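Local coordinates for protein DNA polymerase sliding clamp 3 (Sulfolobus tokodaii, PDB 3AIZ) that serves as a subunit of a ring-shaped sliding clamp that encircles DNA and tethers DNA polymerase and other proteins to it, at residues T138-I143 with L227-P232; S206-P211 with G235-Y240. One frame throughout, in Å; residues are numbered along the deposited sequence.

Contact 1. Residues T138-I143 with L227-P232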
loop_
_atom_site.group_PDB
_atom_site.type_symbol
_atom_site.label_atom_id
_atom_site.label_comp_id
_atom_site.label_asym_id
_atom_site.label_seq_id
_atom_site.Cartn_x
_atom_site.Cartn_y
_atom_site.Cartn_z
ATOM N N THR C 138 -19.223 8.642 17.649
ATOM C CA THR C 138 -19.361 7.195 17.773
ATOM C C THR C 138 -20.395 6.663 16.787
ATOM O O THR C 138 -20.184 5.633 16.146
ATOM C CB THR C 138 -19.779 6.788 19.197
ATOM O OG1 THR C 138 -18.824 7.282 20.143
ATOM C CG2 THR C 138 -19.867 5.275 19.312
ATOM N N PHE C 139 -21.511 7.373 16.668
ATOM C CA PHE C 139 -22.601 6.940 15.803
ATOM C C PHE C 139 -22.240 7.045 14.327
ATOM O O PHE C 139 -22.446 6.102 13.564
ATOM C CB PHE C 139 -23.873 7.742 16.092
ATOM C CG PHE C 139 -25.021 7.399 15.185
ATOM C CD1 PHE C 139 -25.707 6.206 15.337
ATOM C CD2 PHE C 139 -25.413 8.269 14.182
ATOM C CE1 PHE C 139 -26.762 5.886 14.502
ATOM C CE2 PHE C 139 -26.469 7.955 13.345
ATOM C CZ PHE C 139 -27.143 6.763 13.506
ATOM N N THR C 140 -21.704 8.195 13.929
ATOM C CA THR C 140 -21.335 8.421 12.536
ATOM C C THR C 140 -20.270 7.431 12.062
ATOM O O THR C 140 -20.357 6.908 10.952
ATOM C CB THR C 140 -20.863 9.869 12.293
ATOM O OG1 THR C 140 -19.826 10.205 13.222
ATOM C CG2 THR C 140 -22.023 10.840 12.462
ATOM N N ASP C 141 -19.274 7.174 12.907
ATOM C CA ASP C 141 -18.264 6.163 12.606
ATOM C C ASP C 141 -18.930 4.855 12.196
ATOM O O ASP C 141 -18.626 4.293 11.145
ATOM C CB ASP C 141 -17.359 5.919 13.818
ATOM C CG ASP C 141 -16.278 6.974 13.967
ATOM O OD1 ASP C 141 -15.954 7.645 12.965
ATOM O OD2 ASP C 141 -15.744 7.124 15.087
ATOM N N ILE C 142 -19.843 4.379 13.035
ATOM C CA ILE C 142 -20.571 3.146 12.765
ATOM C C ILE C 142 -21.369 3.256 11.470
ATOM O O ILE C 142 -21.467 2.297 10.706
ATOM C CB ILE C 142 -21.514 2.794 13.929
ATOM C CG1 ILE C 142 -20.700 2.520 15.196
ATOM C CG2 ILE C 142 -22.385 1.597 13.575
ATOM C CD1 ILE C 142 -21.539 2.141 16.393
ATOM N N ILE C 143 -21.930 4.434 11.229
ATOM C CA ILE C 143 -22.691 4.685 10.012
ATOM C C ILE C 143 -21.803 4.603 8.772
ATOM O O ILE C 143 -22.186 4.012 7.761
ATOM C CB ILE C 143 -23.390 6.053 10.066
ATOM C CG1 ILE C 143 -24.448 6.052 11.165
ATOM C CG2 ILE C 143 -24.035 6.373 8.737
ATOM C CD1 ILE C 143 -25.466 4.943 11.010
ATOM N N LEU C 227 -33.506 10.797 13.392
ATOM C CA LEU C 227 -32.148 11.084 13.824
ATOM C C LEU C 227 -32.028 12.568 14.131
ATOM O O LEU C 227 -32.071 13.403 13.228
ATOM C CB LEU C 227 -31.139 10.693 12.745
ATOM C CG LEU C 227 -31.057 9.215 12.364
ATOM C CD1 LEU C 227 -30.132 9.024 11.174
ATOM C CD2 LEU C 227 -30.601 8.378 13.548
ATOM N N ARG C 228 -31.899 12.898 15.411
ATOM C CA ARG C 228 -31.707 14.283 15.810
ATOM C C ARG C 228 -30.259 14.528 16.185
ATOM O O ARG C 228 -29.808 14.121 17.253
ATOM C CB ARG C 228 -32.611 14.656 16.985
ATOM C CG ARG C 228 -32.121 15.877 17.751
ATOM C CD ARG C 228 -33.166 16.406 18.712
ATOM N NE ARG C 228 -34.323 16.948 18.008
ATOM C CZ ARG C 228 -35.222 17.752 18.563
ATOM N NH1 ARG C 228 -35.090 18.115 19.832
ATOM N NH2 ARG C 228 -36.246 18.202 17.850
ATOM N N TYR C 229 -29.529 15.188 15.295
ATOM C CA TYR C 229 -28.161 15.576 15.587
ATOM C C TYR C 229 -28.161 16.884 16.363
ATOM O O TYR C 229 -28.378 17.953 15.795
ATOM C CB TYR C 229 -27.351 15.712 14.301
ATOM C CG TYR C 229 -27.053 14.395 13.626
ATOM C CD1 TYR C 229 -27.873 13.908 12.615
ATOM C CD2 TYR C 229 -25.950 13.637 13.996
ATOM C CE1 TYR C 229 -27.600 12.706 11.992
ATOM C CE2 TYR C 229 -25.671 12.433 13.379
ATOM C CZ TYR C 229 -26.498 11.973 12.377
ATOM O OH TYR C 229 -26.223 10.773 11.762
ATOM N N ASN C 230 -27.932 16.789 17.668
ATOM C CA ASN C 230 -27.923 17.960 18.534
ATOM C C ASN C 230 -26.853 18.967 18.138
ATOM O O ASN C 230 -25.744 18.596 17.752
ATOM C CB ASN C 230 -27.737 17.547 19.995
ATOM C CG ASN C 230 -28.898 16.725 20.522
ATOM O OD1 ASN C 230 -28.700 15.751 21.247
ATOM N ND2 ASN C 230 -30.116 17.114 20.158
ATOM N N LEU C 231 -27.197 20.246 18.235
ATOM C CA LEU C 231 -26.267 21.321 17.925
ATOM C C LEU C 231 -26.085 22.213 19.145
ATOM O O LEU C 231 -26.957 22.264 20.013
ATOM C CB LEU C 231 -26.783 22.148 16.747
ATOM C CG LEU C 231 -26.879 21.430 15.401
ATOM C CD1 LEU C 231 -27.630 22.285 14.396
ATOM C CD2 LEU C 231 -25.492 21.073 14.884
ATOM N N PRO C 232 -24.947 22.917 19.216
ATOM C CA PRO C 232 -24.677 23.843 20.320
ATOM C C PRO C 232 -25.807 24.852 20.507
ATOM O O PRO C 232 -26.529 25.157 19.558
ATOM C CB PRO C 232 -23.404 24.559 19.865
ATOM C CG PRO C 232 -22.720 23.571 18.988
ATOM C CD PRO C 232 -23.815 22.827 18.278
#
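Phe139 and Tyr229 meet almost at right angles between helix 136-149 and strand 223-231, with the phenol oxygen of the tyrosine aimed at the rim of the phenylalanine. Tyr229 OH lies at the ring edge, in its plane, 3.2 Å from Phe139 CE2. Phe139 reaches this place because its CG stands anti to the backbone N (chi1 177°), which swings the ring off the helix toward the sheet. One turn on along the helix, Ile143 lays its CG1 on one face of the same ring, offset toward the rim. The far end of the ring is met by a single branch of Leu227: CD2 sits 3.8 Å from Phe139 CZ.

The CB of Tyr229 does not itself aim at the helix; CG lies beside the backbone N, anti to the carbonyl carbon (chi1 -71°), and from there the ring reaches across to the helix. Thr140 touches that ring more lightly, its methyl CG2 4.1 Å from Tyr229 CE2. The threonine turns its OG1 back to the helix, where it bonds to the carbonyl oxygens of Thr136 and Val137, and presents only carbon to the tyrosine. Val215 and Ile217 of strand 214-220 add further side chains to the Phe139 ring.

In this C-terminal half of the PCNA fold, the helix is thus held over the sheet by apolar and aromatic packing, with backbones too far apart to bond. The hydroxyl that Tyr229 brings against the Phe139 ring is satisfied by a hydrogen bond with Thr205 OG1, which probably helps to hold that end of the tyrosine at the Phe139 rim.

Contact 2. Residues S206-P211 with G235-Y240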
loop_
_atom_site.group_PDB
_atom_site.type_symbol
_atom_site.label_atom_id
_atom_site.label_comp_id
_atom_site.label_asym_id
_atom_site.label_seq_id
_atom_site.Cartn_x
_atom_site.Cartn_y
_atom_site.Cartn_z
ATOM N N SER C 206 -23.900 11.149 7.911
ATOM C CA SER C 206 -22.634 10.978 8.620
ATOM C C SER C 206 -21.795 12.256 8.685
ATOM O O SER C 206 -21.040 12.460 9.636
ATOM C CB SER C 206 -21.822 9.843 7.990
ATOM O OG SER C 206 -21.652 10.045 6.597
ATOM N N LYS C 207 -21.925 13.117 7.680
ATOM C CA LYS C 207 -21.162 14.362 7.653
ATOM C C LYS C 207 -21.657 15.380 8.680
ATOM O O LYS C 207 -21.305 16.558 8.614
ATOM C CB LYS C 207 -21.146 14.972 6.247
ATOM C CG LYS C 207 -19.991 14.481 5.382
ATOM C CD LYS C 207 -19.994 15.126 4.002
ATOM C CE LYS C 207 -20.826 14.329 3.010
ATOM N NZ LYS C 207 -22.249 14.206 3.429
ATOM N N MET C 208 -22.475 14.921 9.624
ATOM C CA MET C 208 -22.895 15.752 10.747
ATOM C C MET C 208 -21.925 15.574 11.911
ATOM O O MET C 208 -22.083 16.186 12.967
ATOM C CB MET C 208 -24.316 15.392 11.189
ATOM C CG MET C 208 -25.410 15.842 10.231
ATOM S SD MET C 208 -25.577 17.637 10.137
ATOM C CE MET C 208 -25.798 18.046 11.867
ATOM N N ARG C 209 -20.921 14.728 11.699
ATOM C CA ARG C 209 -19.915 14.421 12.711
ATOM C C ARG C 209 -19.401 15.657 13.446
ATOM O O ARG C 209 -19.580 15.787 14.656
ATOM C CB ARG C 209 -18.739 13.681 12.073
ATOM C CG ARG C 209 -17.543 13.492 12.992
ATOM C CD ARG C 209 -16.374 12.884 12.235
ATOM N NE ARG C 209 -16.797 11.728 11.451
ATOM C CZ ARG C 209 -16.846 10.486 11.921
ATOM N NH1 ARG C 209 -17.250 9.494 11.137
ATOM N NH2 ARG C 209 -16.491 10.237 13.176
ATOM N N LYS C 210 -18.757 16.555 12.709
ATOM C CA LYS C 210 -18.141 17.738 13.305
ATOM C C LYS C 210 -19.125 18.653 14.043
ATOM O O LYS C 210 -18.926 18.952 15.222
ATOM C CB LYS C 210 -17.360 18.530 12.253
ATOM C CG LYS C 210 -16.154 17.794 11.691
ATOM C CD LYS C 210 -15.448 18.625 10.631
ATOM C CE LYS C 210 -15.095 20.008 11.158
ATOM N NZ LYS C 210 -14.225 19.940 12.365
ATOM N N PRO C 211 -20.189 19.100 13.354
ATOM C CA PRO C 211 -21.119 20.068 13.947
ATOM C C PRO C 211 -21.851 19.529 15.173
ATOM O O PRO C 211 -22.066 20.271 16.130
ATOM C CB PRO C 211 -22.130 20.324 12.822
ATOM C CG PRO C 211 -21.456 19.870 11.579
ATOM C CD PRO C 211 -20.586 18.732 11.986
ATOM N N GLY C 235 -29.584 23.883 19.614
ATOM C CA GLY C 235 -29.950 23.676 18.225
ATOM C C GLY C 235 -30.101 22.204 17.907
ATOM O O GLY C 235 -29.835 21.352 18.753
ATOM N N TYR C 236 -30.531 21.900 16.688
ATOM C CA TYR C 236 -30.673 20.512 16.265
ATOM C C TYR C 236 -30.852 20.372 14.756
ATOM O O TYR C 236 -31.204 21.330 14.065
ATOM C CB TYR C 236 -31.837 19.835 17.000
ATOM C CG TYR C 236 -33.174 20.518 16.807
ATOM C CD1 TYR C 236 -33.937 20.286 15.669
ATOM C CD2 TYR C 236 -33.675 21.390 17.764
ATOM C CE1 TYR C 236 -35.159 20.908 15.489
ATOM C CE2 TYR C 236 -34.897 22.015 17.593
ATOM C CZ TYR C 236 -35.635 21.771 16.454
ATOM O OH TYR C 236 -36.852 22.391 16.279
ATOM N N ALA C 237 -30.598 19.167 14.260
ATOM C CA ALA C 237 -30.818 18.832 12.861
ATOM C C ALA C 237 -31.576 17.512 12.788
ATOM O O ALA C 237 -30.992 16.443 12.960
ATOM C CB ALA C 237 -29.493 18.730 12.124
ATOM N N ASP C 238 -32.878 17.589 12.543
ATOM C CA ASP C 238 -33.720 16.398 12.522
ATOM C C ASP C 238 -33.790 15.758 11.142
ATOM O O ASP C 238 -33.989 16.440 10.137
ATOM C CB ASP C 238 -35.132 16.726 13.016
ATOM C CG ASP C 238 -35.179 17.009 14.505
ATOM O OD1 ASP C 238 -34.188 16.706 15.203
ATOM O OD2 ASP C 238 -36.210 17.530 14.981
ATOM N N PHE C 239 -33.627 14.440 11.104
ATOM C CA PHE C 239 -33.781 13.680 9.872
ATOM C C PHE C 239 -34.837 12.594 10.050
ATOM O O PHE C 239 -34.625 11.624 10.778
ATOM C CB PHE C 239 -32.449 13.059 9.451
ATOM C CG PHE C 239 -31.401 14.067 9.073
ATOM C CD1 PHE C 239 -30.652 14.706 10.046
ATOM C CD2 PHE C 239 -31.163 14.372 7.744
ATOM C CE1 PHE C 239 -29.688 15.634 9.701
ATOM C CE2 PHE C 239 -30.201 15.300 7.393
ATOM C CZ PHE C 239 -29.461 15.930 8.373
ATOM N N TYR C 240 -35.980 12.766 9.392
ATOM C CA TYR C 240 -37.041 11.768 9.427
ATOM C C TYR C 240 -36.967 10.879 8.193
ATOM O O TYR C 240 -37.200 11.338 7.074
ATOM C CB TYR C 240 -38.415 12.439 9.503
ATOM C CG TYR C 240 -38.622 13.289 10.736
ATOM C CD1 TYR C 240 -38.126 14.585 10.799
ATOM C CD2 TYR C 240 -39.320 12.801 11.831
ATOM C CE1 TYR C 240 -38.314 15.367 11.920
ATOM C CE2 TYR C 240 -39.514 13.579 12.959
ATOM C CZ TYR C 240 -39.009 14.861 12.997
ATOM O OH TYR C 240 -39.195 15.644 14.114
#
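Met208 sends its side chain from the turn after helix 199-203 down onto strand 235-241, where its methyl end rests against Ala237 and the part nearer the backbone beside Phe239. The closest approach is methyl to methyl, Met208 CE to Ala237 CB at 3.8 Å. Closer to the backbone, Met208 CG lies 4.3 Å from Phe239 CE1, approaching the ring obliquely. The thioether is folded rather than extended: chi2 of -67° and chi3 of -54° bend it twice, which brings CE round over the alanine while CG stays near the phenylalanine.

Ala237 and Phe239, two residues apart on the strand, both direct their CB toward the turn; Tyr236 directs its CB away. The small alanine admits the methionine end close to the strand, and the larger ring lies beside CG. The turn holds its own shape through a short 3-10 segment, in which Arg209 N bonds to Ser206 O at 3.1 Å. Met208 also touches Thr17 of helix 8-18 and Tyr229 on the adjoining strand, while Ile49 and Ile47 of strand 45-52 pack on Ala237 and Phe239 respectively.

The contact therefore seats a single flexible side chain on the central sheet strand, next to the boundary between the two halves of the clamp subunit. Its chemistry is wholly apolar, carbon against carbon, so the methionine is probably held by shape and burial, among Ala237, Phe239, Thr17 and Tyr229.

How the contacts relate
From the N terminus the segments come as 138-143, 206-211, 227-232 and 235-240, so the two contacts cross along the chain. Contact 1 closes the longer loop, from helix 136-149 to strand 223-231; contact 2 closes a shorter one, from the turn after helix 199-203 to strand 235-241. These strands are consecutive in sequence and antiparallel neighbours in one sheet, bridged by the Arg228 NE to Asp238 OD1 salt bridge. On the helical side Asp141 OD1 pairs with Arg209 NH2 at 2.7 Å, joining helix to turn. With centres about 6 Å apart, contact 1 ties the helix, and contact 2 the turn, to the same sheet, where strand 235-241 pairs with strand 45-52 of the N-terminal half.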